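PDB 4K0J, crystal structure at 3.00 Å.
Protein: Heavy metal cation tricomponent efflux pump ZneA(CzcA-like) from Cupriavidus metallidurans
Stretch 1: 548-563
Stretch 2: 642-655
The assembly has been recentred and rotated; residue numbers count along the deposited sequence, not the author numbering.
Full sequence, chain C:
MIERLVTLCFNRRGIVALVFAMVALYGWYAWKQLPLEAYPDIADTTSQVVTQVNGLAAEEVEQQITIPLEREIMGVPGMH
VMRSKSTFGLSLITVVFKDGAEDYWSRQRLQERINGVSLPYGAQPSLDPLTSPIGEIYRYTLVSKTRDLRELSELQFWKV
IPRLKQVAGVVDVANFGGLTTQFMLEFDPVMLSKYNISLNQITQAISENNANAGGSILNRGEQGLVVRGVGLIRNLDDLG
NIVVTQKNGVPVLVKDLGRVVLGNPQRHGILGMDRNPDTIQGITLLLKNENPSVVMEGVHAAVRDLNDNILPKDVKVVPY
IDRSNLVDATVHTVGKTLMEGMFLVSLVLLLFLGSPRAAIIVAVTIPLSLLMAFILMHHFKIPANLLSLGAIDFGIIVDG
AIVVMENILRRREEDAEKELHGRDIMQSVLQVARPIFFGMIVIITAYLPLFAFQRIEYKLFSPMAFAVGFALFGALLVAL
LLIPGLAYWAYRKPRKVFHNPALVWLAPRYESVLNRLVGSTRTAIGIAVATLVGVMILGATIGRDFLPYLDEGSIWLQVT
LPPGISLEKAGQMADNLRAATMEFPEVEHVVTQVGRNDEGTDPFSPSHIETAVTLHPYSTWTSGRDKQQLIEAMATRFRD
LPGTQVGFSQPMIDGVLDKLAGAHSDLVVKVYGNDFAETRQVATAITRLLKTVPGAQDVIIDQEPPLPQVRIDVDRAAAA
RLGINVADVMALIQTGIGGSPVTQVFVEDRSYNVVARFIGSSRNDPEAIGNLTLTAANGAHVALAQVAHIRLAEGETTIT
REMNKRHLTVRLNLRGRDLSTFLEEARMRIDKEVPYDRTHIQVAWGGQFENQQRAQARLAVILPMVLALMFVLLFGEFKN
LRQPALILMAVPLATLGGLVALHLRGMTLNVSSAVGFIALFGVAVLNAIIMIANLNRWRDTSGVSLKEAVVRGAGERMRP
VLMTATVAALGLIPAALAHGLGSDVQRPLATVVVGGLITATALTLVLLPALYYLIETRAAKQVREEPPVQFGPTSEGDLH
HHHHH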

# COMPACT_ATOMS: atom_id res chain seq x y z
N PRO C 548 16.71 8.69 -31.83
CA PRO C 548 16.86 7.96 -33.09
C PRO C 548 15.84 6.83 -33.23
O PRO C 548 15.13 6.52 -32.26
CB PRO C 548 18.29 7.39 -33.01
CG PRO C 548 18.67 7.48 -31.57
CD PRO C 548 17.95 8.66 -31.03
N TYR C 549 15.79 6.22 -34.41
CA TYR C 549 14.76 5.24 -34.76
C TYR C 549 14.57 4.12 -33.74
O TYR C 549 13.44 3.64 -33.55
CB TYR C 549 15.05 4.65 -36.14
CG TYR C 549 14.17 3.49 -36.53
CD1 TYR C 549 12.86 3.69 -36.93
CD2 TYR C 549 14.66 2.19 -36.50
CE1 TYR C 549 12.05 2.62 -37.29
CE2 TYR C 549 13.87 1.12 -36.86
CZ TYR C 549 12.57 1.34 -37.25
OH TYR C 549 11.79 0.26 -37.60
N LEU C 550 15.65 3.71 -33.08
CA LEU C 550 15.62 2.61 -32.12
C LEU C 550 15.08 1.33 -32.75
O LEU C 550 13.90 0.99 -32.59
CB LEU C 550 14.80 2.98 -30.87
CG LEU C 550 15.58 3.07 -29.55
CD1 LEU C 550 16.29 4.41 -29.42
CD2 LEU C 550 14.68 2.80 -28.36
N ASP C 551 15.95 0.62 -33.46
CA ASP C 551 15.55 -0.54 -34.25
C ASP C 551 15.20 -1.76 -33.40
O ASP C 551 16.03 -2.27 -32.65
CB ASP C 551 16.65 -0.90 -35.25
CG ASP C 551 16.13 -1.64 -36.46
OD1 ASP C 551 15.01 -2.18 -36.41
OD2 ASP C 551 16.86 -1.70 -37.48
N GLU C 552 13.96 -2.22 -33.53
CA GLU C 552 13.54 -3.46 -32.90
C GLU C 552 13.69 -4.59 -33.93
O GLU C 552 14.19 -4.37 -35.03
CB GLU C 552 12.10 -3.35 -32.41
CG GLU C 552 11.82 -2.08 -31.61
CD GLU C 552 10.36 -1.95 -31.17
OE1 GLU C 552 9.54 -2.83 -31.52
OE2 GLU C 552 10.05 -0.97 -30.47
N GLY C 553 13.27 -5.80 -33.57
CA GLY C 553 13.41 -6.93 -34.47
C GLY C 553 12.53 -6.88 -35.70
O GLY C 553 12.81 -7.54 -36.70
N SER C 554 11.46 -6.09 -35.64
CA SER C 554 10.42 -6.15 -36.66
C SER C 554 9.83 -4.80 -37.04
O SER C 554 10.41 -3.75 -36.74
CB SER C 554 9.30 -7.09 -36.19
OG SER C 554 8.94 -6.82 -34.85
N ILE C 555 8.68 -4.84 -37.70
CA ILE C 555 7.95 -3.63 -38.11
C ILE C 555 6.45 -3.79 -37.88
O ILE C 555 5.86 -4.78 -38.31
CB ILE C 555 8.18 -3.32 -39.61
CG1 ILE C 555 9.64 -2.98 -39.88
CG2 ILE C 555 7.29 -2.18 -40.06
CD1 ILE C 555 9.91 -2.63 -41.32
N TRP C 556 5.82 -2.82 -37.23
CA TRP C 556 4.38 -2.87 -36.98
C TRP C 556 3.58 -1.94 -37.90
O TRP C 556 4.04 -0.85 -38.24
CB TRP C 556 4.07 -2.53 -35.53
CG TRP C 556 2.68 -2.84 -35.11
CD1 TRP C 556 1.61 -2.00 -35.14
CD2 TRP C 556 2.20 -4.08 -34.59
NE1 TRP C 556 0.48 -2.64 -34.68
CE2 TRP C 556 0.82 -3.93 -34.33
CE3 TRP C 556 2.80 -5.32 -34.32
CZ2 TRP C 556 0.04 -4.95 -33.81
CZ3 TRP C 556 2.02 -6.34 -33.81
CH2 TRP C 556 0.65 -6.15 -33.56
N LEU C 557 2.39 -2.37 -38.29
CA LEU C 557 1.56 -1.62 -39.22
C LEU C 557 0.17 -1.30 -38.66
O LEU C 557 -0.49 -2.16 -38.08
CB LEU C 557 1.41 -2.40 -40.54
CG LEU C 557 2.45 -2.28 -41.66
CD1 LEU C 557 3.83 -2.71 -41.20
CD2 LEU C 557 2.02 -3.12 -42.84
N GLN C 558 -0.26 -0.06 -38.84
CA GLN C 558 -1.64 0.31 -38.56
C GLN C 558 -2.37 0.50 -39.88
O GLN C 558 -2.47 1.61 -40.40
CB GLN C 558 -1.70 1.59 -37.73
CG GLN C 558 -1.19 1.43 -36.32
CD GLN C 558 -2.16 0.69 -35.43
OE1 GLN C 558 -3.36 0.62 -35.72
NE2 GLN C 558 -1.66 0.12 -34.34
N VAL C 559 -2.87 -0.60 -40.42
CA VAL C 559 -3.45 -0.62 -41.76
C VAL C 559 -4.92 -0.24 -41.74
O VAL C 559 -5.74 -0.91 -41.10
CB VAL C 559 -3.25 -1.99 -42.43
CG1 VAL C 559 -4.01 -2.05 -43.74
CG2 VAL C 559 -1.77 -2.25 -42.66
N THR C 560 -5.26 0.83 -42.46
CA THR C 560 -6.62 1.35 -42.49
C THR C 560 -7.36 0.97 -43.78
O THR C 560 -6.80 1.03 -44.87
CB THR C 560 -6.66 2.88 -42.32
OG1 THR C 560 -5.86 3.25 -41.19
CG2 THR C 560 -8.07 3.36 -42.11
N LEU C 561 -8.61 0.58 -43.63
CA LEU C 561 -9.40 0.06 -44.74
C LEU C 561 -10.68 0.86 -44.94
O LEU C 561 -11.07 1.64 -44.06
CB LEU C 561 -9.71 -1.42 -44.48
CG LEU C 561 -8.87 -2.46 -45.23
CD1 LEU C 561 -7.42 -2.07 -45.29
CD2 LEU C 561 -9.03 -3.81 -44.57
N PRO C 562 -11.34 0.71 -46.10
CA PRO C 562 -12.58 1.43 -46.38
C PRO C 562 -13.67 1.21 -45.33
O PRO C 562 -13.72 0.14 -44.73
CB PRO C 562 -13.01 0.88 -47.75
CG PRO C 562 -12.10 -0.27 -48.04
CD PRO C 562 -10.85 0.01 -47.30
N PRO C 563 -14.52 2.22 -45.09
CA PRO C 563 -15.55 2.23 -44.05
C PRO C 563 -16.70 1.25 -44.29
O PRO C 563 -17.13 1.06 -45.43
CB PRO C 563 -16.07 3.67 -44.10
CG PRO C 563 -15.85 4.08 -45.51
CD PRO C 563 -14.54 3.47 -45.88
N PRO C 642 -5.40 -1.42 -53.43
CA PRO C 642 -6.59 -0.56 -53.39
C PRO C 642 -7.29 -0.55 -52.03
O PRO C 642 -7.61 -1.60 -51.49
CB PRO C 642 -7.51 -1.20 -54.45
CG PRO C 642 -7.09 -2.62 -54.50
CD PRO C 642 -5.61 -2.63 -54.24
N GLY C 643 -7.50 0.65 -51.49
CA GLY C 643 -8.23 0.82 -50.25
C GLY C 643 -7.38 0.67 -49.01
O GLY C 643 -7.83 0.93 -47.89
N THR C 644 -6.13 0.25 -49.20
CA THR C 644 -5.25 -0.12 -48.10
C THR C 644 -4.36 1.04 -47.65
O THR C 644 -3.26 1.21 -48.16
CB THR C 644 -4.34 -1.28 -48.51
OG1 THR C 644 -5.13 -2.32 -49.10
CG2 THR C 644 -3.60 -1.83 -47.31
N GLN C 645 -4.84 1.82 -46.69
CA GLN C 645 -4.00 2.84 -46.06
C GLN C 645 -3.13 2.26 -44.94
O GLN C 645 -3.64 1.61 -44.03
CB GLN C 645 -4.87 3.98 -45.53
CG GLN C 645 -5.73 4.62 -46.58
CD GLN C 645 -6.00 6.08 -46.28
OE1 GLN C 645 -5.11 6.93 -46.43
NE2 GLN C 645 -7.22 6.39 -45.85
N VAL C 646 -1.82 2.52 -44.98
CA VAL C 646 -0.88 1.84 -44.10
C VAL C 646 -0.03 2.75 -43.22
O VAL C 646 0.79 3.53 -43.73
CB VAL C 646 0.07 0.96 -44.92
CG1 VAL C 646 1.08 0.30 -44.00
CG2 VAL C 646 -0.71 -0.08 -45.70
N GLY C 647 -0.20 2.63 -41.91
CA GLY C 647 0.60 3.37 -40.95
C GLY C 647 1.84 2.57 -40.57
O GLY C 647 1.75 1.36 -40.37
N PHE C 648 2.98 3.25 -40.47
CA PHE C 648 4.25 2.59 -40.20
C PHE C 648 4.82 2.88 -38.80
O PHE C 648 5.02 4.04 -38.42
CB PHE C 648 5.28 2.98 -41.25
CG PHE C 648 5.18 2.20 -42.52
CD1 PHE C 648 5.92 1.05 -42.70
CD2 PHE C 648 4.36 2.62 -43.55
CE1 PHE C 648 5.84 0.32 -43.88
CE2 PHE C 648 4.27 1.89 -44.73
CZ PHE C 648 5.01 0.74 -44.89
N SER C 649 5.09 1.81 -38.06
CA SER C 649 5.63 1.91 -36.70
C SER C 649 6.35 0.62 -36.29
O SER C 649 6.85 -0.11 -37.14
CB SER C 649 4.51 2.23 -35.70
OG SER C 649 3.30 1.58 -36.06
N GLN C 650 6.43 0.37 -34.99
CA GLN C 650 7.09 -0.84 -34.48
C GLN C 650 6.27 -1.45 -33.34
O GLN C 650 5.52 -0.75 -32.67
CB GLN C 650 8.52 -0.53 -34.02
CG GLN C 650 9.40 0.06 -35.11
CD GLN C 650 10.86 0.02 -34.76
OE1 GLN C 650 11.54 -0.97 -35.01
NE2 GLN C 650 11.36 1.11 -34.19
N PRO C 651 6.41 -2.77 -33.13
CA PRO C 651 5.56 -3.46 -32.16
C PRO C 651 5.63 -2.95 -30.72
O PRO C 651 4.60 -2.91 -30.06
CB PRO C 651 6.05 -4.91 -32.25
CG PRO C 651 6.54 -5.03 -33.64
CD PRO C 651 7.21 -3.72 -33.93
N MET C 652 6.80 -2.56 -30.23
CA MET C 652 6.89 -2.07 -28.85
C MET C 652 6.53 -0.59 -28.76
O MET C 652 5.73 -0.19 -27.93
CB MET C 652 8.29 -2.27 -28.28
CG MET C 652 8.69 -3.71 -28.01
SD MET C 652 10.37 -3.79 -27.34
CE MET C 652 10.04 -3.77 -25.59
N ILE C 653 7.15 0.21 -29.63
CA ILE C 653 7.02 1.66 -29.57
C ILE C 653 5.63 2.18 -29.95
O ILE C 653 5.21 3.23 -29.48
CB ILE C 653 8.11 2.37 -30.42
CG1 ILE C 653 8.23 3.84 -30.03
CG2 ILE C 653 7.83 2.21 -31.91
CD1 ILE C 653 8.70 4.06 -28.62
N ASP C 654 4.91 1.43 -30.79
CA ASP C 654 3.56 1.81 -31.20
C ASP C 654 2.64 1.93 -30.00
O ASP C 654 1.81 2.85 -29.91
CB ASP C 654 3.01 0.78 -32.18
CG ASP C 654 1.70 1.21 -32.81
OD1 ASP C 654 1.74 1.90 -33.84
OD2 ASP C 654 0.64 0.83 -32.27
N GLY C 655 2.78 0.99 -29.07
CA GLY C 655 2.00 0.99 -27.85
C GLY C 655 2.18 2.25 -27.02
O GLY C 655 1.21 2.91 -26.66

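Stretch 2 runs antiparallel to stretch 1, strand 645-649 pairing with residues 556-560, and the contact buries 1055 Å² in total. At its start, Gly643 lies against Pro562, with Gly643 O 3.2 Å from Pro562 CD. Its positive phi favours glycine, and a CB there would lie only 3.3 Å from Pro562 CD. Thr644 follows, its CG2 packing 3.6 Å from Val559 CG1.

The ladder opens at Gln645, whose O accepts a very short hydrogen bond from Thr560 N (2.4 Å) while its N donates to Thr560 O (2.8 Å). Val646 occupies a non-hydrogen-bonded position and contributes packing instead: its CG2 lies 3.9 Å from Val559 CG2 and its CG1 3.7 Å from Leu557 CD2. Gly647 restores the polar pairing, with N to Gln558 O and O to Gln558 N both at 2.9 Å; a CB on this residue would come tightly within 3.1 Å of Gln558 O. Phe648 shares the apolar face with Val646, Leu557 and Val559, and its CD1 approaches Ile555 CG2 at 4.4 Å. Ser649 closes the ladder through N to Trp556 O and O to Trp556 N, each 2.9 Å, while its OG donates to Asp654 OD1 (2.7 Å) near the edge of the Trp556 ring.

Beyond the strand, the buried amide of Gln650 serves the loop of stretch 1 with both ends: NE2 donates to Leu550 O (3.0 Å) and OE1 accepts from Glu552 N (3.1 Å). Pro651 packs its CD 3.7 Å from Trp556 CB. The Glu552 carboxylate reaches the next turn, accepting from Met652 N through OE1 (3.0 Å) and weakly from Ile653 N through OE2 (3.2 Å). Asp654 then turns back toward the sheet, where its OD2 accepts from Gln558 NE2 at 3.2 Å, so its carboxylate links both strands.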